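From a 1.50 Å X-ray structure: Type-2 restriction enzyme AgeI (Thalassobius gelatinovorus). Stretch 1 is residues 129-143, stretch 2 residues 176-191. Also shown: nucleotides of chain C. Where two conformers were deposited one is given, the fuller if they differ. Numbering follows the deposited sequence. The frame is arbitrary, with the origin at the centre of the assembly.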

# COMPACT_ATOMS: atom_id res chain seq x y z
N ARG A 129 -1.29 0.30 -26.40
CA ARG A 129 -0.95 -0.80 -27.29
C ARG A 129 -1.49 -2.12 -26.73
O ARG A 129 -1.85 -3.01 -27.50
CB ARG A 129 0.56 -0.87 -27.50
CG ARG A 129 1.12 0.35 -28.23
CD ARG A 129 2.64 0.33 -28.26
NE ARG A 129 3.14 -0.83 -28.99
CZ ARG A 129 4.10 -1.64 -28.55
NH1 ARG A 129 4.67 -1.44 -27.37
NH2 ARG A 129 4.48 -2.67 -29.29
N MET A 130 -1.57 -2.23 -25.40
CA MET A 130 -2.15 -3.40 -24.76
C MET A 130 -3.65 -3.49 -24.96
O MET A 130 -4.24 -4.57 -24.85
CB MET A 130 -1.88 -3.38 -23.25
CG MET A 130 -0.51 -3.86 -22.85
SD MET A 130 -0.40 -3.90 -21.05
CE MET A 130 1.36 -4.11 -20.86
N GLY A 131 -4.28 -2.35 -25.23
CA GLY A 131 -5.72 -2.28 -25.37
C GLY A 131 -6.43 -2.17 -24.04
O GLY A 131 -7.59 -2.56 -23.93
N VAL A 132 -5.74 -1.65 -23.02
CA VAL A 132 -6.33 -1.53 -21.69
C VAL A 132 -6.28 -0.12 -21.11
O VAL A 132 -6.57 0.09 -19.93
CB VAL A 132 -5.65 -2.49 -20.66
CG1 VAL A 132 -5.84 -3.95 -21.06
CG2 VAL A 132 -4.17 -2.16 -20.47
N ALA A 133 -5.92 0.87 -21.93
CA ALA A 133 -5.83 2.24 -21.44
C ALA A 133 -7.18 2.75 -20.97
O ALA A 133 -8.20 2.44 -21.58
CB ALA A 133 -5.28 3.14 -22.53
N ASP A 134 -7.16 3.53 -19.89
CA ASP A 134 -8.35 4.17 -19.31
C ASP A 134 -9.38 3.21 -18.73
O ASP A 134 -10.53 3.58 -18.53
CB ASP A 134 -9.02 5.06 -20.36
CG ASP A 134 -8.09 6.12 -20.87
OD1 ASP A 134 -7.70 6.99 -20.06
OD2 ASP A 134 -7.74 6.08 -22.07
N ARG A 135 -8.97 1.99 -18.45
CA ARG A 135 -9.83 1.09 -17.68
C ARG A 135 -9.47 1.19 -16.21
O ARG A 135 -8.30 1.36 -15.86
CB ARG A 135 -9.68 -0.35 -18.18
CG ARG A 135 -10.09 -0.51 -19.63
CD ARG A 135 -9.90 -1.93 -20.09
NE ARG A 135 -10.07 -2.04 -21.53
CZ ARG A 135 -10.63 -3.08 -22.14
NH1 ARG A 135 -11.10 -4.09 -21.42
NH2 ARG A 135 -10.74 -3.10 -23.46
N VAL A 136 -10.48 1.09 -15.35
CA VAL A 136 -10.29 1.26 -13.91
C VAL A 136 -9.31 0.24 -13.35
O VAL A 136 -9.57 -0.96 -13.37
CB VAL A 136 -11.64 1.14 -13.17
CG1 VAL A 136 -11.44 1.36 -11.67
CG2 VAL A 136 -12.64 2.13 -13.73
N GLY A 137 -8.17 0.73 -12.86
CA GLY A 137 -7.14 -0.10 -12.24
C GLY A 137 -6.04 -0.62 -13.16
O GLY A 137 -5.06 -1.21 -12.68
N SER A 138 -6.17 -0.38 -14.46
CA SER A 138 -5.26 -0.99 -15.44
C SER A 138 -3.81 -0.49 -15.36
O SER A 138 -2.91 -1.14 -15.90
CB SER A 138 -5.79 -0.77 -16.86
OG SER A 138 -5.74 0.60 -17.21
N ARG A 139 -3.57 0.63 -14.70
CA ARG A 139 -2.21 1.17 -14.60
C ARG A 139 -1.26 0.30 -13.78
O ARG A 139 -0.03 0.43 -13.90
CB ARG A 139 -2.22 2.58 -14.01
CG ARG A 139 -3.04 3.58 -14.81
CD ARG A 139 -2.48 4.99 -14.68
NE ARG A 139 -1.90 5.47 -15.93
CZ ARG A 139 -0.63 5.85 -16.07
NH1 ARG A 139 0.20 5.80 -15.04
NH2 ARG A 139 -0.20 6.28 -17.25
N LYS A 140 -1.81 -0.57 -12.95
CA LYS A 140 -0.98 -1.39 -12.06
C LYS A 140 -0.42 -2.60 -12.79
O LYS A 140 -0.85 -3.74 -12.59
CB LYS A 140 -1.76 -1.82 -10.81
CG LYS A 140 -0.94 -2.53 -9.73
CD LYS A 140 0.31 -1.75 -9.31
CE LYS A 140 0.82 -2.23 -7.94
NZ LYS A 140 2.20 -1.75 -7.65
N VAL A 141 0.55 -2.32 -13.66
CA VAL A 141 1.35 -3.34 -14.33
C VAL A 141 2.71 -2.70 -14.55
O VAL A 141 2.79 -1.49 -14.79
CB VAL A 141 0.69 -3.82 -15.65
CG1 VAL A 141 0.55 -2.68 -16.64
CG2 VAL A 141 1.46 -4.98 -16.24
N ASP A 142 3.78 -3.48 -14.43
CA ASP A 142 5.11 -2.89 -14.29
C ASP A 142 6.04 -3.03 -15.49
O ASP A 142 6.74 -2.09 -15.83
CB ASP A 142 5.77 -3.49 -13.05
CG ASP A 142 4.89 -3.37 -11.83
OD1 ASP A 142 4.42 -2.25 -11.56
OD2 ASP A 142 4.63 -4.39 -11.17
N VAL A 143 6.07 -4.21 -16.09
CA VAL A 143 7.00 -4.48 -17.17
C VAL A 143 6.21 -5.06 -18.34
O VAL A 143 5.41 -5.97 -18.16
CB VAL A 143 8.11 -5.46 -16.72
CG1 VAL A 143 9.07 -5.75 -17.85
CG2 VAL A 143 8.85 -4.96 -15.46
N SER A 176 -2.98 -7.33 -4.03
CA SER A 176 -4.39 -7.12 -4.36
C SER A 176 -4.57 -5.92 -5.29
O SER A 176 -5.53 -5.88 -6.06
CB SER A 176 -5.22 -6.94 -3.09
OG SER A 176 -5.06 -8.06 -2.23
N ASP A 177 -3.63 -4.98 -5.23
CA ASP A 177 -3.64 -3.81 -6.13
C ASP A 177 -3.53 -4.25 -7.58
O ASP A 177 -4.04 -3.58 -8.48
CB ASP A 177 -2.47 -2.85 -5.84
CG ASP A 177 -2.49 -2.26 -4.45
OD1 ASP A 177 -3.43 -2.55 -3.68
OD2 ASP A 177 -1.56 -1.50 -4.13
N ASP A 178 -2.85 -5.37 -7.81
CA ASP A 178 -2.60 -5.87 -9.16
C ASP A 178 -3.74 -6.70 -9.72
O ASP A 178 -3.82 -6.91 -10.92
CB ASP A 178 -1.34 -6.73 -9.19
CG ASP A 178 -0.09 -5.95 -8.87
OD1 ASP A 178 0.56 -5.46 -9.82
OD2 ASP A 178 0.22 -5.82 -7.66
N ILE A 179 -4.61 -7.20 -8.86
CA ILE A 179 -5.62 -8.15 -9.32
C ILE A 179 -6.60 -7.56 -10.35
O ILE A 179 -6.85 -8.18 -11.37
CB ILE A 179 -6.39 -8.75 -8.12
CG1 ILE A 179 -5.46 -9.67 -7.34
CG2 ILE A 179 -7.61 -9.52 -8.59
CD1 ILE A 179 -6.05 -10.14 -6.01
N PRO A 180 -7.14 -6.35 -10.10
CA PRO A 180 -8.06 -5.87 -11.15
C PRO A 180 -7.35 -5.64 -12.49
O PRO A 180 -7.90 -6.02 -13.52
CB PRO A 180 -8.59 -4.55 -10.57
CG PRO A 180 -8.47 -4.73 -9.08
CD PRO A 180 -7.18 -5.49 -8.90
N ALA A 181 -6.16 -5.06 -12.48
CA ALA A 181 -5.39 -4.90 -13.71
C ALA A 181 -5.16 -6.25 -14.38
O ALA A 181 -5.30 -6.39 -15.59
CB ALA A 181 -4.06 -4.21 -13.44
N SER A 182 -4.80 -7.24 -13.58
CA SER A 182 -4.47 -8.55 -14.11
C SER A 182 -5.68 -9.21 -14.77
O SER A 182 -5.56 -9.78 -15.85
CB SER A 182 -3.91 -9.45 -13.01
OG SER A 182 -3.49 -10.69 -13.55
N ARG A 183 -6.83 -9.12 -14.11
CA ARG A 183 -8.04 -9.70 -14.67
C ARG A 183 -8.40 -9.03 -15.99
O ARG A 183 -8.83 -9.68 -16.93
CB ARG A 183 -9.19 -9.57 -13.68
CG ARG A 183 -9.07 -10.49 -12.49
CD ARG A 183 -10.26 -10.31 -11.57
NE ARG A 183 -10.14 -11.13 -10.37
CZ ARG A 183 -10.97 -11.05 -9.33
NH1 ARG A 183 -11.98 -10.19 -9.35
NH2 ARG A 183 -10.78 -11.84 -8.28
N ILE A 184 -8.22 -7.71 -16.04
CA ILE A 184 -8.50 -6.96 -17.26
C ILE A 184 -7.57 -7.41 -18.39
O ILE A 184 -8.02 -7.68 -19.51
CB ILE A 184 -8.36 -5.44 -17.02
CG1 ILE A 184 -9.53 -4.94 -16.17
CG2 ILE A 184 -8.31 -4.68 -18.33
CD1 ILE A 184 -9.30 -3.58 -15.52
N MET A 185 -6.28 -7.52 -18.09
CA MET A 185 -5.32 -7.99 -19.07
C MET A 185 -5.64 -9.39 -19.60
O MET A 185 -5.61 -9.62 -20.81
CB MET A 185 -3.91 -7.98 -18.47
CG MET A 185 -3.40 -6.59 -18.17
SD MET A 185 -1.89 -6.58 -17.18
CE MET A 185 -0.79 -7.44 -18.30
N MET A 186 -5.93 -10.32 -18.71
CA MET A 186 -6.20 -11.70 -19.11
C MET A 186 -7.48 -11.74 -19.94
O MET A 186 -7.58 -12.52 -20.89
CB MET A 186 -6.30 -12.61 -17.88
CG MET A 186 -5.01 -12.67 -17.06
SD MET A 186 -5.12 -13.65 -15.55
CE MET A 186 -5.14 -15.30 -16.24
N GLY A 187 -8.44 -10.89 -19.59
CA GLY A 187 -9.68 -10.78 -20.34
C GLY A 187 -9.46 -10.29 -21.77
O GLY A 187 -10.25 -10.60 -22.66
N GLU A 188 -8.39 -9.53 -21.98
CA GLU A 188 -8.06 -9.04 -23.31
C GLU A 188 -7.02 -9.93 -23.99
O GLU A 188 -6.35 -9.51 -24.93
CB GLU A 188 -7.55 -7.60 -23.24
CG GLU A 188 -8.57 -6.61 -22.67
CD GLU A 188 -9.87 -6.57 -23.46
OE1 GLU A 188 -9.86 -6.86 -24.67
OE2 GLU A 188 -10.92 -6.24 -22.85
N GLY A 189 -6.89 -11.16 -23.50
CA GLY A 189 -6.01 -12.13 -24.12
C GLY A 189 -4.53 -11.84 -23.94
O GLY A 189 -3.71 -12.30 -24.73
N LEU A 190 -4.19 -11.09 -22.90
CA LEU A 190 -2.79 -10.80 -22.61
C LEU A 190 -2.24 -11.70 -21.51
O LEU A 190 -2.98 -12.11 -20.61
CB LEU A 190 -2.62 -9.34 -22.21
CG LEU A 190 -2.96 -8.28 -23.26
CD1 LEU A 190 -3.21 -6.94 -22.60
CD2 LEU A 190 -1.83 -8.16 -24.27
N LEU A 191 -0.96 -12.02 -21.58
CA LEU A 191 -0.31 -12.69 -20.45
C LEU A 191 -0.21 -11.70 -19.30
O LEU A 191 0.13 -10.53 -19.50
CB LEU A 191 1.08 -13.20 -20.84
CG LEU A 191 1.12 -14.40 -21.79
CD1 LEU A 191 2.56 -14.77 -22.09
CD2 LEU A 191 0.38 -15.57 -21.19
P DC C 5 2.75 1.20 -6.71
OP1 DC C 5 2.57 0.72 -8.11
OP2 DC C 5 1.64 1.08 -5.74
O5' DC C 5 4.04 0.50 -6.11
C5' DC C 5 5.27 0.52 -6.82
C4' DC C 5 6.41 0.86 -5.90
O4' DC C 5 6.28 2.22 -5.46
C3' DC C 5 6.44 0.04 -4.63
O3' DC C 5 7.22 -1.12 -4.87
C2' DC C 5 7.11 0.97 -3.61
C1' DC C 5 6.85 2.38 -4.18
N1 DC C 5 5.92 3.23 -3.36
C2 DC C 5 6.39 4.39 -2.75
O2 DC C 5 7.58 4.69 -2.88
N3 DC C 5 5.53 5.16 -2.03
C4 DC C 5 4.25 4.80 -1.92
N4 DC C 5 3.44 5.59 -1.21
C5 DC C 5 3.74 3.62 -2.55
C6 DC C 5 4.60 2.87 -3.25
O HOH W 1 -5.55 -2.85 -10.56
O HOH W 2 3.01 -4.57 -9.03

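A winding loop packs here against one side of a helix. Residues M130 to D142 run antiparallel to the second stretch: M130 lies beside L190, past the helix's C-terminal end, and K140 beside D178 near its start. The CA traces come closest where S138 CA lies 4.3 Å from A181 CA. The loop leaves its own helix in a Schellman motif at G131, whose positive phi suits glycine, then bends through successive turns, V132 to R135, R135 to S138 and G137 to K140.

The close approach depends on small residues. The methyl A181 CB sits 3.3 Å from G137 O and 3.4 Å from K140 O, so the loop's carbonyls rest almost on the helix. At G137, a side chain would crowd both the preceding carbonyl and P180 CB.

Apolar contacts dominate toward the other end. V132 CG1 lies 3.8 Å from I184 CG2 and 4.3 Å from L190 CD1, while M130 CB meets L190 CD1 at 3.9 Å. The flexible M185 side chain leaves its CA sideways but brings SD within 3.8 Å of V141 CG2. These side chains have no polar group to satisfy, so they suit contacts of this kind, and all but I184 are buried.

At the exposed edge, R135 NH1 donates to E188 OE2 at 2.6 Å, a hydrogen bond within a salt bridge. The arginine's aliphatic part also packs, with CD 3.6 Å from I184 CG2, and E188 CG covers one guanidinium face.

Water completes the polar contacts. Water 1 donates to G137 O and D177 O, both at 2.7 Å, and accepts from A181 N at 3.0 Å, an amide near the helix start. Water 2 lies between the carboxylates of D142 and D178, whose OD2 and OD1, respectively, are 4.4 Å apart. K140, extending past D178, uses its ammonium NZ to bind the DNA phosphate, 2.5 Å from OP1 of DC5.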